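Trehalose-6-phosphate phosphatase (Cryptococcus neoformans, PDB 5DX9) is a phosphatase of the HAD superfamily, with a Rossmann-like core domain whose pocket here holds a magnesium ion beside 6-O-phosphono-alpha-D-glucopyranose. Local coordinates at residues R21-N26 and N60-I65; A50-C55 and G78-L83; L206-G211 and F271-G276. All blocks are in the same frame, centred on the assembly; numbering follows the deposited sequence.

In the fold
Contacts 1 and 3 lie in the same mixed sheet, within its run of parallel strands, their centres about 10 Å apart. Strands 21-25 and 206-211 are neighbours there, joined by bonds such as Leu24 N to Phe208 O (2.7 Å). Contact 2 lies beside one face of this sheet, its centre about 10 Å from that of contact 1, and Asn60 ND2 probably bonds to Leu54 O at 2.9 Å. Contacts 2 and 3 do not touch; their nearest atoms are about 7 Å apart. Asn26 of contact 1 binds the magnesium ion directly, Gly211 of contact 3 comes within about 6 Å of it, and the Leu83 side chain of contact 2 stays about 12 Å from 6-O-phosphono-alpha-D-glucopyranose.

Contact 1 (R21-N26 and N60-I65); sequences RLLLFN and NVVYLI. Unlike the reference sequence in segment 21-26: Asn26 (reference Asp). With MG (magnesium ion), chain C; G6P (6-O-phosphono-alpha-D-glucopyranose), chain B.
Asn26 ND2 reaches Ile65 O (3.1 Å) in the plane of that carbonyl and also donates to O3P of 6-O-phosphono-alpha-D-glucopyranose (3.0 Å). The other branch of the same amide, OD1, binds the magnesium ion at 2.1 Å, so bonds at both ends fix the rotation of the group. CG stands anti to the backbone N (chi1 -180°), which directs it toward the metal. Phosphate O2P, two waters, Asp28 O and Asp212 OD1 are the other magnesium ligands.

Behind this site the strands run parallel in register. Leu23 and Phe25 each bond through both N and O; Phe25 N donates to Tyr63 O and its O accepts Ile65 N (3.0 Å), the latter donor lying 42° above the carbonyl plane. On one sheet face Phe25 CB meets Leu64 CD2 at 3.7 Å, while the ring edge is turned to Val62 CG1; helix 45-56 packs on this face. On the other face, under helix 190-200, Leu24 and Tyr63 lie side by side, with Leu24 CD2 on Tyr63 CB at 3.7 Å.

At the far end Arg21 NE bonds to a lone pair of Asn60 OD1 (2.7 Å), the guanidinium and amide planes turned 59° apart. Arg21 NH2 forms a salt bridge with Asp57, and Asn60 ND2 donates to Tyr15 OH. Helix 45-56 connects the two strands in a beta-alpha-beta crossover, and Asn26, where the reference has aspartate, occupies the first position of the DxDxT motif (HAD motif I).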
ATOM      1  N   ARG A  21       3.271  -5.751 -16.812  1.00 54.63           N
ATOM      2  CA  ARG A  21       3.061  -4.532 -16.042  1.00 51.00           C
ATOM      3  C   ARG A  21       2.627  -4.804 -14.600  1.00 52.60           C
ATOM      4  O   ARG A  21       1.647  -5.506 -14.353  1.00 52.39           O
ATOM      5  CB  ARG A  21       2.027  -3.654 -16.748  1.00 51.87           C
ATOM      6  CG  ARG A  21       2.411  -3.316 -18.185  1.00 53.38           C
ATOM      7  CD  ARG A  21       1.412  -2.376 -18.832  1.00 53.92           C
ATOM      8  NE  ARG A  21       0.155  -3.050 -19.133  1.00 58.04           N
ATOM      9  CZ  ARG A  21      -0.262  -3.341 -20.361  1.00 57.94           C
ATOM     10  NH1 ARG A  21       0.473  -3.003 -21.412  1.00 57.53           N
ATOM     11  NH2 ARG A  21      -1.421  -3.963 -20.537  1.00 54.91           N
ATOM     12  N   LEU A  22       3.377  -4.244 -13.655  1.00 51.46           N
ATOM     13  CA  LEU A  22       3.030  -4.319 -12.240  1.00 48.02           C
ATOM     14  C   LEU A  22       2.252  -3.069 -11.839  1.00 48.00           C
ATOM     15  O   LEU A  22       2.794  -1.963 -11.845  1.00 45.51           O
ATOM     16  CB  LEU A  22       4.290  -4.474 -11.385  1.00 45.76           C
ATOM     17  CG  LEU A  22       4.115  -4.895  -9.924  1.00 45.46           C
ATOM     18  CD1 LEU A  22       3.327  -6.192  -9.825  1.00 50.09           C
ATOM     19  CD2 LEU A  22       5.471  -5.041  -9.248  1.00 44.53           C
ATOM     20  N   LEU A  23       0.977  -3.244 -11.506  1.00 46.74           N
ATOM     21  CA  LEU A  23       0.116  -2.112 -11.187  1.00 48.12           C
ATOM     22  C   LEU A  23      -0.339  -2.157  -9.730  1.00 49.66           C
ATOM     23  O   LEU A  23      -1.122  -3.024  -9.337  1.00 48.72           O
ATOM     24  CB  LEU A  23      -1.095  -2.078 -12.121  1.00 43.95           C
ATOM     25  CG  LEU A  23      -0.792  -2.069 -13.622  1.00 48.88           C
ATOM     26  CD1 LEU A  23      -2.086  -1.985 -14.440  1.00 46.44           C
ATOM     27  CD2 LEU A  23       0.160  -0.932 -13.972  1.00 42.33           C
ATOM     28  N   LEU A  24       0.145  -1.207  -8.938  1.00 44.33           N
ATOM     29  CA  LEU A  24      -0.080  -1.224  -7.497  1.00 42.89           C
ATOM     30  C   LEU A  24      -0.876  -0.013  -7.030  1.00 42.86           C
ATOM     31  O   LEU A  24      -0.441   1.127  -7.191  1.00 42.61           O
ATOM     32  CB  LEU A  24       1.259  -1.293  -6.769  1.00 42.75           C
ATOM     33  CG  LEU A  24       2.162  -2.424  -7.267  1.00 43.44           C
ATOM     34  CD1 LEU A  24       3.554  -2.331  -6.657  1.00 42.92           C
ATOM     35  CD2 LEU A  24       1.528  -3.781  -6.988  1.00 44.54           C
ATOM     36  N   PHE A  25      -2.044  -0.270  -6.448  1.00 42.44           N
ATOM     37  CA  PHE A  25      -2.931   0.797  -5.994  1.00 42.04           C
ATOM     38  C   PHE A  25      -3.219   0.745  -4.499  1.00 44.92           C
ATOM     39  O   PHE A  25      -3.706  -0.267  -3.986  1.00 43.67           O
ATOM     40  CB  PHE A  25      -4.265   0.743  -6.739  1.00 40.24           C
ATOM     41  CG  PHE A  25      -4.145   0.917  -8.223  1.00 47.33           C
ATOM     42  CD1 PHE A  25      -4.234   2.175  -8.796  1.00 44.57           C
ATOM     43  CD2 PHE A  25      -3.961  -0.180  -9.049  1.00 43.94           C
ATOM     44  CE1 PHE A  25      -4.135   2.337 -10.160  1.00 45.17           C
ATOM     45  CE2 PHE A  25      -3.861  -0.025 -10.414  1.00 42.63           C
ATOM     46  CZ  PHE A  25      -3.947   1.233 -10.972  1.00 46.19           C
ATOM     47  N   ASN A  26      -2.933   1.843  -3.806  1.00 44.18           N
ATOM     48  CA  ASN A  26      -3.479   2.056  -2.470  1.00 40.78           C
ATOM     49  C   ASN A  26      -4.980   2.238  -2.621  1.00 42.02           C
ATOM     50  O   ASN A  26      -5.460   2.484  -3.730  1.00 39.70           O
ATOM     51  CB  ASN A  26      -2.836   3.271  -1.796  1.00 42.51           C
ATOM     52  CG  ASN A  26      -3.380   3.526  -0.398  1.00 40.36           C
ATOM     53  OD1 ASN A  26      -4.060   4.518  -0.157  1.00 40.90           O
ATOM     54  ND2 ASN A  26      -3.075   2.632   0.523  1.00 40.63           N
ATOM     55  N   ASN A  60      -1.002  -7.652 -17.169  1.00 53.66           N
ATOM     56  CA  ASN A  60      -0.986  -6.933 -15.899  1.00 54.16           C
ATOM     57  C   ASN A  60      -0.959  -7.835 -14.668  1.00 55.65           C
ATOM     58  O   ASN A  60      -1.611  -8.879 -14.628  1.00 56.86           O
ATOM     59  CB  ASN A  60      -2.202  -6.008 -15.809  1.00 51.37           C
ATOM     60  CG  ASN A  60      -2.118  -4.844 -16.772  1.00 51.53           C
ATOM     61  OD1 ASN A  60      -1.030  -4.426 -17.162  1.00 49.94           O
ATOM     62  ND2 ASN A  60      -3.271  -4.312 -17.158  1.00 52.79           N
ATOM     63  N   VAL A  61      -0.188  -7.422 -13.668  1.00 55.81           N
ATOM     64  CA  VAL A  61      -0.290  -7.993 -12.327  1.00 54.36           C
ATOM     65  C   VAL A  61      -0.773  -6.900 -11.387  1.00 52.11           C
ATOM     66  O   VAL A  61      -0.028  -5.975 -11.064  1.00 52.51           O
ATOM     67  CB  VAL A  61       1.043  -8.560 -11.830  1.00 50.79           C
ATOM     68  CG1 VAL A  61       0.985  -8.806 -10.327  1.00 50.69           C
ATOM     69  CG2 VAL A  61       1.377  -9.839 -12.576  1.00 55.00           C
ATOM     70  N   VAL A  62      -2.026  -7.006 -10.960  1.00 50.39           N
ATOM     71  CA  VAL A  62      -2.681  -5.922 -10.240  1.00 50.77           C
ATOM     72  C   VAL A  62      -2.908  -6.254  -8.767  1.00 54.30           C
ATOM     73  O   VAL A  62      -3.452  -7.305  -8.429  1.00 53.47           O
ATOM     74  CB  VAL A  62      -4.028  -5.573 -10.888  1.00 52.86           C
ATOM     75  CG1 VAL A  62      -4.560  -4.262 -10.335  1.00 51.30           C
ATOM     76  CG2 VAL A  62      -3.877  -5.500 -12.401  1.00 53.17           C
ATOM     77  N   TYR A  63      -2.490  -5.340  -7.898  1.00 49.90           N
ATOM     78  CA  TYR A  63      -2.634  -5.511  -6.460  1.00 48.32           C
ATOM     79  C   TYR A  63      -3.198  -4.258  -5.814  1.00 50.78           C
ATOM     80  O   TYR A  63      -2.940  -3.143  -6.269  1.00 50.50           O
ATOM     81  CB  TYR A  63      -1.287  -5.840  -5.810  1.00 47.20           C
ATOM     82  CG  TYR A  63      -0.941  -7.309  -5.735  1.00 50.67           C
ATOM     83  CD1 TYR A  63      -1.029  -8.000  -4.534  1.00 52.77           C
ATOM     84  CD2 TYR A  63      -0.509  -8.001  -6.858  1.00 51.50           C
ATOM     85  CE1 TYR A  63      -0.704  -9.339  -4.454  1.00 56.28           C
ATOM     86  CE2 TYR A  63      -0.183  -9.342  -6.789  1.00 51.58           C
ATOM     87  CZ  TYR A  63      -0.282 -10.007  -5.585  1.00 54.92           C
ATOM     88  OH  TYR A  63       0.043 -11.344  -5.507  1.00 54.95           O
ATOM     89  N   LEU A  64      -3.971  -4.448  -4.754  1.00 51.66           N
ATOM     90  CA  LEU A  64      -4.270  -3.363  -3.836  1.00 50.05           C
ATOM     91  C   LEU A  64      -3.367  -3.532  -2.622  1.00 50.79           C
ATOM     92  O   LEU A  64      -3.240  -4.633  -2.087  1.00 51.76           O
ATOM     93  CB  LEU A  64      -5.743  -3.363  -3.423  1.00 50.77           C
ATOM     94  CG  LEU A  64      -6.780  -3.200  -4.536  1.00 51.71           C
ATOM     95  CD1 LEU A  64      -8.164  -3.011  -3.937  1.00 53.94           C
ATOM     96  CD2 LEU A  64      -6.424  -2.037  -5.446  1.00 50.65           C
ATOM     97  N   ILE A  65      -2.715  -2.452  -2.209  1.00 45.81           N
ATOM     98  CA  ILE A  65      -1.872  -2.483  -1.022  1.00 45.75           C
ATOM     99  C   ILE A  65      -2.402  -1.457  -0.038  1.00 47.67           C
ATOM    100  O   ILE A  65      -2.271  -0.252  -0.250  1.00 46.78           O
ATOM    101  CB  ILE A  65      -0.395  -2.208  -1.356  1.00 47.12           C
ATOM    102  CG1 ILE A  65       0.100  -3.220  -2.394  1.00 46.01           C
ATOM    103  CG2 ILE A  65       0.461  -2.268  -0.099  1.00 46.39           C
ATOM    104  CD1 ILE A  65       1.583  -3.133  -2.688  1.00 48.64           C
TER
HETATM  105 MG    MG C 401      -4.463   5.546   1.610  1.00 46.55          MG
HETATM  106  C1  G6P B   2      -8.813   3.766   6.647  1.00 43.13           C
HETATM  107  C2  G6P B   2      -9.075   2.512   7.472  1.00 45.05           C
HETATM  108  C3  G6P B   2      -8.041   2.337   8.567  1.00 47.04           C
HETATM  109  C4  G6P B   2      -6.653   2.248   7.966  1.00 48.43           C
HETATM  110  C5  G6P B   2      -6.349   3.289   6.872  1.00 47.92           C
HETATM  111  C6  G6P B   2      -5.420   2.717   5.784  1.00 44.86           C
HETATM  112  O1  G6P B   2      -9.050   4.968   7.384  1.00 43.69           O
HETATM  113  O2  G6P B   2     -10.385   2.588   8.031  1.00 46.41           O
HETATM  114  O3  G6P B   2      -8.268   1.109   9.273  1.00 49.05           O
HETATM  115  O4  G6P B   2      -5.763   2.373   9.084  1.00 43.36           O
HETATM  116  O5  G6P B   2      -7.483   3.764   6.128  1.00 41.98           O
HETATM  117  O6  G6P B   2      -6.098   2.623   4.507  1.00 46.74           O
HETATM  118  P   G6P B   2      -5.275   2.667   3.102  1.00 44.37           P
HETATM  119  O1P G6P B   2      -5.990   1.830   1.928  1.00 44.09           O
HETATM  120  O2P G6P B   2      -5.177   4.075   2.655  1.00 42.70           O
HETATM  121  O3P G6P B   2      -3.809   2.077   3.407  1.00 44.18           O
HETATM  122  O   HOH W   1      -5.030   7.118   2.873  1.00 40.99           O
HETATM  123  O   HOH W   2      -2.609   4.956   2.264  1.00 40.48           O

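Contact 2 (A50-C55 and G78-L83); sequences AIAALC and GHLDRL
Ile51 O takes the helical bond of Cys55 N at 3.0 Å, and these two residues, one turn apart, both point their side chains at the loop 78-83. No hydrogen bond crosses the contact, which is made by apolar groups. Cys55 SG rests against Leu83 CB at 3.7 Å; its chi1 of -68° sets the sulfur beside the backbone N, anti to the carbonyl carbon. Leu80 reaches the helix with both methyls: CD1 lies on Ala52 CA (3.7 Å), and CD2 touches Ala52 CB (3.9 Å). The same CD1 meets Ile51 CG2 at 4.1 Å, the two side chains crossing at about a right angle.

Further along, Arg82 lays its CB against Cys55 CB (3.9 Å), while its guanidinium end leads away from the helix. Leu80, Arg82 and Leu83 are presented together by a type I turn, closed by Leu83 N to Leu80 O at 3.2 Å.

Ile51 and Leu83 both touch Trp77 of helix 70-77, and Cys55 and Leu83 both rest on Val62 in strand 60-65. Helix, loop and sheet thus share one apolar cluster, buried toward the sheet, with Arg82 at its exposed border. The contact joins the helix of one beta-alpha-beta unit to the link from helix 70-77 into strand 84-87, as neighbouring elements pack on one face of the sheet in the Rossmann-like core of HAD proteins.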
ATOM      1  N   ALA A  50     -12.730   0.184 -14.056  1.00 55.00           N
ATOM      2  CA  ALA A  50     -11.354   0.445 -14.466  1.00 54.97           C
ATOM      3  C   ALA A  50     -10.406  -0.647 -13.980  1.00 52.63           C
ATOM      4  O   ALA A  50      -9.660  -1.228 -14.768  1.00 52.36           O
ATOM      5  CB  ALA A  50     -10.900   1.806 -13.952  1.00 54.97           C
ATOM      6  N   ILE A  51     -10.442  -0.918 -12.679  1.00 53.03           N
ATOM      7  CA  ILE A  51      -9.600  -1.948 -12.083  1.00 52.68           C
ATOM      8  C   ILE A  51      -9.889  -3.312 -12.696  1.00 50.47           C
ATOM      9  O   ILE A  51      -8.984  -4.124 -12.881  1.00 51.26           O
ATOM     10  CB  ILE A  51      -9.800  -2.034 -10.554  1.00 50.31           C
ATOM     11  CG1 ILE A  51      -9.536  -0.676  -9.900  1.00 54.52           C
ATOM     12  CG2 ILE A  51      -8.894  -3.098  -9.960  1.00 49.81           C
ATOM     13  CD1 ILE A  51      -8.090  -0.226  -9.981  1.00 49.04           C
ATOM     14  N   ALA A  52     -11.159  -3.555 -13.004  1.00 52.82           N
ATOM     15  CA  ALA A  52     -11.573  -4.810 -13.618  1.00 55.68           C
ATOM     16  C   ALA A  52     -10.882  -5.012 -14.961  1.00 53.25           C
ATOM     17  O   ALA A  52     -10.278  -6.057 -15.206  1.00 56.24           O
ATOM     18  CB  ALA A  52     -13.081  -4.845 -13.786  1.00 54.96           C
ATOM     19  N   ALA A  53     -10.973  -4.003 -15.824  1.00 53.90           N
ATOM     20  CA  ALA A  53     -10.345  -4.048 -17.140  1.00 52.79           C
ATOM     21  C   ALA A  53      -8.841  -4.278 -17.035  1.00 55.32           C
ATOM     22  O   ALA A  53      -8.259  -5.007 -17.839  1.00 56.98           O
ATOM     23  CB  ALA A  53     -10.630  -2.767 -17.905  1.00 52.88           C
ATOM     24  N   LEU A  54      -8.219  -3.653 -16.039  1.00 54.48           N
ATOM     25  CA  LEU A  54      -6.787  -3.806 -15.811  1.00 51.69           C
ATOM     26  C   LEU A  54      -6.449  -5.242 -15.433  1.00 52.89           C
ATOM     27  O   LEU A  54      -5.409  -5.765 -15.825  1.00 53.97           O
ATOM     28  CB  LEU A  54      -6.307  -2.852 -14.713  1.00 54.34           C
ATOM     29  CG  LEU A  54      -6.412  -1.348 -14.966  1.00 51.59           C
ATOM     30  CD1 LEU A  54      -5.781  -0.578 -13.814  1.00 47.62           C
ATOM     31  CD2 LEU A  54      -5.755  -0.978 -16.285  1.00 47.87           C
ATOM     32  N   CYS A  55      -7.331  -5.871 -14.664  1.00 56.69           N
ATOM     33  CA  CYS A  55      -7.143  -7.260 -14.263  1.00 57.85           C
ATOM     34  C   CYS A  55      -7.403  -8.209 -15.431  1.00 58.30           C
ATOM     35  O   CYS A  55      -6.783  -9.267 -15.534  1.00 57.96           O
ATOM     36  CB  CYS A  55      -8.057  -7.606 -13.085  1.00 58.36           C
ATOM     37  SG  CYS A  55      -7.639  -6.759 -11.543  1.00 58.21           S
ATOM     38  N   GLY A  78     -13.294  -8.704  -3.787  1.00 58.97           N
ATOM     39  CA  GLY A  78     -13.130 -10.146  -3.852  1.00 56.83           C
ATOM     40  C   GLY A  78     -13.738 -10.771  -5.093  1.00 56.54           C
ATOM     41  O   GLY A  78     -13.419 -11.905  -5.446  1.00 55.66           O
ATOM     42  N   HIS A  79     -14.610 -10.021  -5.760  1.00 58.74           N
ATOM     43  CA  HIS A  79     -15.297 -10.514  -6.949  1.00 59.79           C
ATOM     44  C   HIS A  79     -14.413 -10.482  -8.198  1.00 60.62           C
ATOM     45  O   HIS A  79     -14.778 -11.036  -9.237  1.00 58.51           O
ATOM     46  CB  HIS A  79     -16.565  -9.703  -7.198  1.00 56.49           C
ATOM     47  CG  HIS A  79     -16.306  -8.315  -7.696  1.00 58.10           C
ATOM     48  ND1 HIS A  79     -15.861  -7.302  -6.875  1.00 59.43           N
ATOM     49  CD2 HIS A  79     -16.437  -7.774  -8.929  1.00 57.74           C
ATOM     50  CE1 HIS A  79     -15.725  -6.195  -7.584  1.00 61.78           C
ATOM     51  NE2 HIS A  79     -16.069  -6.453  -8.832  1.00 61.65           N
ATOM     52  N   LEU A  80     -13.259  -9.827  -8.099  1.00 59.37           N
ATOM     53  CA  LEU A  80     -12.305  -9.809  -9.206  1.00 59.93           C
ATOM     54  C   LEU A  80     -11.253 -10.887  -8.996  1.00 59.24           C
ATOM     55  O   LEU A  80     -10.388 -10.771  -8.127  1.00 56.29           O
ATOM     56  CB  LEU A  80     -11.648  -8.434  -9.351  1.00 58.26           C
ATOM     57  CG  LEU A  80     -12.558  -7.330  -9.893  1.00 55.54           C
ATOM     58  CD1 LEU A  80     -11.787  -6.033 -10.100  1.00 55.89           C
ATOM     59  CD2 LEU A  80     -13.230  -7.769 -11.181  1.00 56.10           C
ATOM     60  N   ASP A  81     -11.339 -11.936  -9.805  1.00 60.16           N
ATOM     61  CA  ASP A  81     -10.525 -13.127  -9.616  1.00 61.23           C
ATOM     62  C   ASP A  81      -9.033 -12.878  -9.801  1.00 59.66           C
ATOM     63  O   ASP A  81      -8.217 -13.594  -9.234  1.00 59.78           O
ATOM     64  CB  ASP A  81     -10.978 -14.229 -10.576  1.00 64.94           C
ATOM     65  CG  ASP A  81     -10.218 -15.526 -10.368  1.00 68.83           C
ATOM     66  OD1 ASP A  81     -10.085 -15.957  -9.202  1.00 72.03           O
ATOM     67  OD2 ASP A  81      -9.743 -16.103 -11.368  1.00 69.55           O
ATOM     68  N   ARG A  82      -8.673 -11.874 -10.592  1.00 58.35           N
ATOM     69  CA  ARG A  82      -7.266 -11.630 -10.903  1.00 58.52           C
ATOM     70  C   ARG A  82      -6.653 -10.519 -10.048  1.00 57.18           C
ATOM     71  O   ARG A  82      -5.462 -10.227 -10.157  1.00 57.63           O
ATOM     72  CB  ARG A  82      -7.107 -11.292 -12.388  1.00 59.03           C
ATOM     73  CG  ARG A  82      -7.316 -12.468 -13.335  1.00 61.33           C
ATOM     74  CD  ARG A  82      -6.039 -13.286 -13.509  1.00 62.14           C
ATOM     75  NE  ARG A  82      -5.850 -14.272 -12.447  1.00 63.24           N
ATOM     76  CZ  ARG A  82      -4.664 -14.744 -12.070  1.00 64.32           C
ATOM     77  NH1 ARG A  82      -3.556 -14.307 -12.656  1.00 61.06           N
ATOM     78  NH2 ARG A  82      -4.585 -15.644 -11.098  1.00 63.43           N
ATOM     79  N   LEU A  83      -7.463  -9.905  -9.194  1.00 56.85           N
ATOM     80  CA  LEU A  83      -6.980  -8.815  -8.352  1.00 55.11           C
ATOM     81  C   LEU A  83      -6.359  -9.316  -7.054  1.00 55.71           C
ATOM     82  O   LEU A  83      -7.051  -9.857  -6.190  1.00 58.42           O
ATOM     83  CB  LEU A  83      -8.113  -7.843  -8.031  1.00 52.31           C
ATOM     84  CG  LEU A  83      -7.726  -6.707  -7.083  1.00 53.19           C
ATOM     85  CD1 LEU A  83      -6.607  -5.870  -7.683  1.00 46.63           C
ATOM     86  CD2 LEU A  83      -8.937  -5.848  -6.756  1.00 49.35           C
TER

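Contact 3 (L206-G211 and F271-G276); sequences LIFCAG and FATTVG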
ATOM      1  N   LEU A 206       7.278  -2.296 -16.525  1.00 50.42           N
ATOM      2  CA  LEU A 206       6.564  -1.070 -16.184  1.00 48.21           C
ATOM      3  C   LEU A 206       5.924  -1.223 -14.815  1.00 48.26           C
ATOM      4  O   LEU A 206       5.126  -2.135 -14.597  1.00 48.63           O
ATOM      5  CB  LEU A 206       5.496  -0.736 -17.224  1.00 47.51           C
ATOM      6  CG  LEU A 206       4.733   0.568 -16.980  1.00 46.12           C
ATOM      7  CD1 LEU A 206       5.607   1.769 -17.303  1.00 46.80           C
ATOM      8  CD2 LEU A 206       3.445   0.613 -17.779  1.00 48.92           C
ATOM      9  N   ILE A 207       6.277  -0.336 -13.893  1.00 47.65           N
ATOM     10  CA  ILE A 207       5.674  -0.355 -12.568  1.00 44.11           C
ATOM     11  C   ILE A 207       4.915   0.935 -12.290  1.00 44.97           C
ATOM     12  O   ILE A 207       5.461   2.031 -12.414  1.00 41.35           O
ATOM     13  CB  ILE A 207       6.725  -0.563 -11.460  1.00 43.71           C
ATOM     14  CG1 ILE A 207       7.378  -1.939 -11.591  1.00 42.75           C
ATOM     15  CG2 ILE A 207       6.082  -0.427 -10.088  1.00 45.31           C
ATOM     16  CD1 ILE A 207       8.402  -2.229 -10.515  1.00 42.73           C
ATOM     17  N   PHE A 208       3.645   0.795 -11.927  1.00 40.80           N
ATOM     18  CA  PHE A 208       2.874   1.923 -11.434  1.00 42.34           C
ATOM     19  C   PHE A 208       2.493   1.675  -9.980  1.00 43.45           C
ATOM     20  O   PHE A 208       2.057   0.581  -9.624  1.00 41.81           O
ATOM     21  CB  PHE A 208       1.621   2.159 -12.276  1.00 40.89           C
ATOM     22  CG  PHE A 208       0.797   3.322 -11.806  1.00 42.81           C
ATOM     23  CD1 PHE A 208       1.075   4.606 -12.243  1.00 42.79           C
ATOM     24  CD2 PHE A 208      -0.239   3.137 -10.904  1.00 44.80           C
ATOM     25  CE1 PHE A 208       0.326   5.680 -11.805  1.00 40.01           C
ATOM     26  CE2 PHE A 208      -0.991   4.207 -10.461  1.00 44.78           C
ATOM     27  CZ  PHE A 208      -0.706   5.482 -10.911  1.00 44.44           C
ATOM     28  N   CYS A 209       2.675   2.694  -9.146  1.00 40.66           N
ATOM     29  CA  CYS A 209       2.349   2.607  -7.726  1.00 41.25           C
ATOM     30  C   CYS A 209       1.819   3.945  -7.239  1.00 40.47           C
ATOM     31  O   CYS A 209       2.469   4.974  -7.417  1.00 42.57           O
ATOM     32  CB  CYS A 209       3.576   2.188  -6.909  1.00 42.90           C
ATOM     33  SG  CYS A 209       3.302   2.000  -5.115  1.00 45.05           S
ATOM     34  N   ALA A 210       0.638   3.932  -6.631  1.00 39.22           N
ATOM     35  CA  ALA A 210       0.025   5.156  -6.131  1.00 39.47           C
ATOM     36  C   ALA A 210      -0.407   5.027  -4.670  1.00 42.47           C
ATOM     37  O   ALA A 210      -0.832   3.957  -4.228  1.00 37.19           O
ATOM     38  CB  ALA A 210      -1.157   5.537  -6.996  1.00 34.09           C
ATOM     39  N   GLY A 211      -0.298   6.132  -3.934  1.00 40.04           N
ATOM     40  CA  GLY A 211      -0.663   6.178  -2.527  1.00 41.08           C
ATOM     41  C   GLY A 211      -0.743   7.611  -2.032  1.00 40.90           C
ATOM     42  O   GLY A 211      -0.086   8.498  -2.575  1.00 39.53           O
ATOM     43  N   PHE A 271       6.702   4.357 -12.353  1.00 40.35           N
ATOM     44  CA  PHE A 271       5.871   5.540 -12.176  1.00 41.41           C
ATOM     45  C   PHE A 271       5.277   5.597 -10.769  1.00 41.21           C
ATOM     46  O   PHE A 271       4.113   5.252 -10.555  1.00 40.35           O
ATOM     47  CB  PHE A 271       4.766   5.570 -13.230  1.00 42.80           C
ATOM     48  CG  PHE A 271       5.274   5.805 -14.626  1.00 44.75           C
ATOM     49  CD1 PHE A 271       5.208   7.066 -15.198  1.00 43.52           C
ATOM     50  CD2 PHE A 271       5.834   4.771 -15.358  1.00 46.25           C
ATOM     51  CE1 PHE A 271       5.680   7.287 -16.480  1.00 47.90           C
ATOM     52  CE2 PHE A 271       6.311   4.988 -16.642  1.00 46.54           C
ATOM     53  CZ  PHE A 271       6.234   6.249 -17.201  1.00 43.63           C
ATOM     54  N   ALA A 272       6.090   6.039  -9.813  1.00 39.15           N
ATOM     55  CA  ALA A 272       5.646   6.170  -8.430  1.00 38.85           C
ATOM     56  C   ALA A 272       4.891   7.477  -8.245  1.00 40.32           C
ATOM     57  O   ALA A 272       5.454   8.562  -8.400  1.00 38.33           O
ATOM     58  CB  ALA A 272       6.830   6.094  -7.479  1.00 36.47           C
ATOM     59  N   THR A 273       3.612   7.363  -7.905  1.00 36.53           N
ATOM     60  CA  THR A 273       2.731   8.516  -7.858  1.00 37.32           C
ATOM     61  C   THR A 273       2.086   8.691  -6.486  1.00 39.46           C
ATOM     62  O   THR A 273       1.376   7.810  -5.998  1.00 38.72           O
ATOM     63  CB  THR A 273       1.624   8.404  -8.929  1.00 37.61           C
ATOM     64  OG1 THR A 273       2.223   8.179 -10.212  1.00 41.07           O
ATOM     65  CG2 THR A 273       0.802   9.674  -8.981  1.00 36.69           C
ATOM     66  N   THR A 274       2.342   9.833  -5.861  1.00 38.18           N
ATOM     67  CA  THR A 274       1.653  10.176  -4.630  1.00 37.75           C
ATOM     68  C   THR A 274       0.385  10.945  -4.958  1.00 39.72           C
ATOM     69  O   THR A 274       0.303  11.603  -5.993  1.00 36.72           O
ATOM     70  CB  THR A 274       2.531  11.021  -3.686  1.00 41.10           C
ATOM     71  OG1 THR A 274       1.892  11.122  -2.404  1.00 39.20           O
ATOM     72  CG2 THR A 274       2.754  12.423  -4.255  1.00 34.51           C
ATOM     73  N   VAL A 275      -0.611  10.846  -4.083  1.00 39.69           N
ATOM     74  CA  VAL A 275      -1.803  11.675  -4.205  1.00 41.07           C
ATOM     75  C   VAL A 275      -1.693  12.851  -3.238  1.00 42.23           C
ATOM     76  O   VAL A 275      -1.562  12.668  -2.026  1.00 42.16           O
ATOM     77  CB  VAL A 275      -3.096  10.886  -3.926  1.00 42.07           C
ATOM     78  CG1 VAL A 275      -4.308  11.779  -4.139  1.00 42.58           C
ATOM     79  CG2 VAL A 275      -3.175   9.663  -4.823  1.00 40.71           C
ATOM     80  N   GLY A 276      -1.735  14.056  -3.792  1.00 41.87           N
ATOM     81  CA  GLY A 276      -1.546  15.277  -3.031  1.00 44.57           C
ATOM     82  C   GLY A 276      -1.089  16.389  -3.958  1.00 45.66           C
ATOM     83  O   GLY A 276      -1.040  16.198  -5.173  1.00 41.60           O
TER
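Leu206 brings CD1 to Phe271 CE2 at 3.4 Å, its side chain crossing that of Phe271 obliquely. Helix 8-17 packs here, with Phe11 meeting the Phe271 ring edge-to-face. At Ile207 the backbone takes over: its O receives Phe271 N in a short, nearly straight bond of 2.6 Å, while the side chain goes to the opposite sheet face, onto Leu223 of helix 217-225.

Phe208 returns to the Phe271 side. With CG anti to the backbone N (chi1 -180°), its ring spans two residues of the neighbouring strand: CD1 lies 3.9 Å from Phe271 CB, the side chains crossing at about a right angle, and CE1 lies 3.5 Å from Thr273 OG1. Phe298 of helix 291-306 packs edge-to-face with Phe208.

Cys209 bonds to the neighbouring strand through both its N and its O. Its N approaches Phe271 O at 3.3 Å from 42° above the carbonyl plane, a longer bond than the one from Thr273 N to Cys209 O (2.7 Å). The thiol side faces helix 217-225 and touches Met219. Ala210 sets CA against Thr273 O (3.0 Å) in a CA-H...O contact, and Gly211 N donates to the same oxygen, so two neighbouring residues grip one carbonyl. Gly211 O then accepts Val275 N at 2.8 Å. Next to it, the Thr274 hydroxyl has its main partner in Lys280 NZ, which also bonds to Val275 O.

The strands run parallel, 13° apart, in the central sheet of the Rossmann-like fold. Strand 206-211 leads straight into the magnesium ligand Asp212, a strand-end acidic position consistent with HAD motif IV.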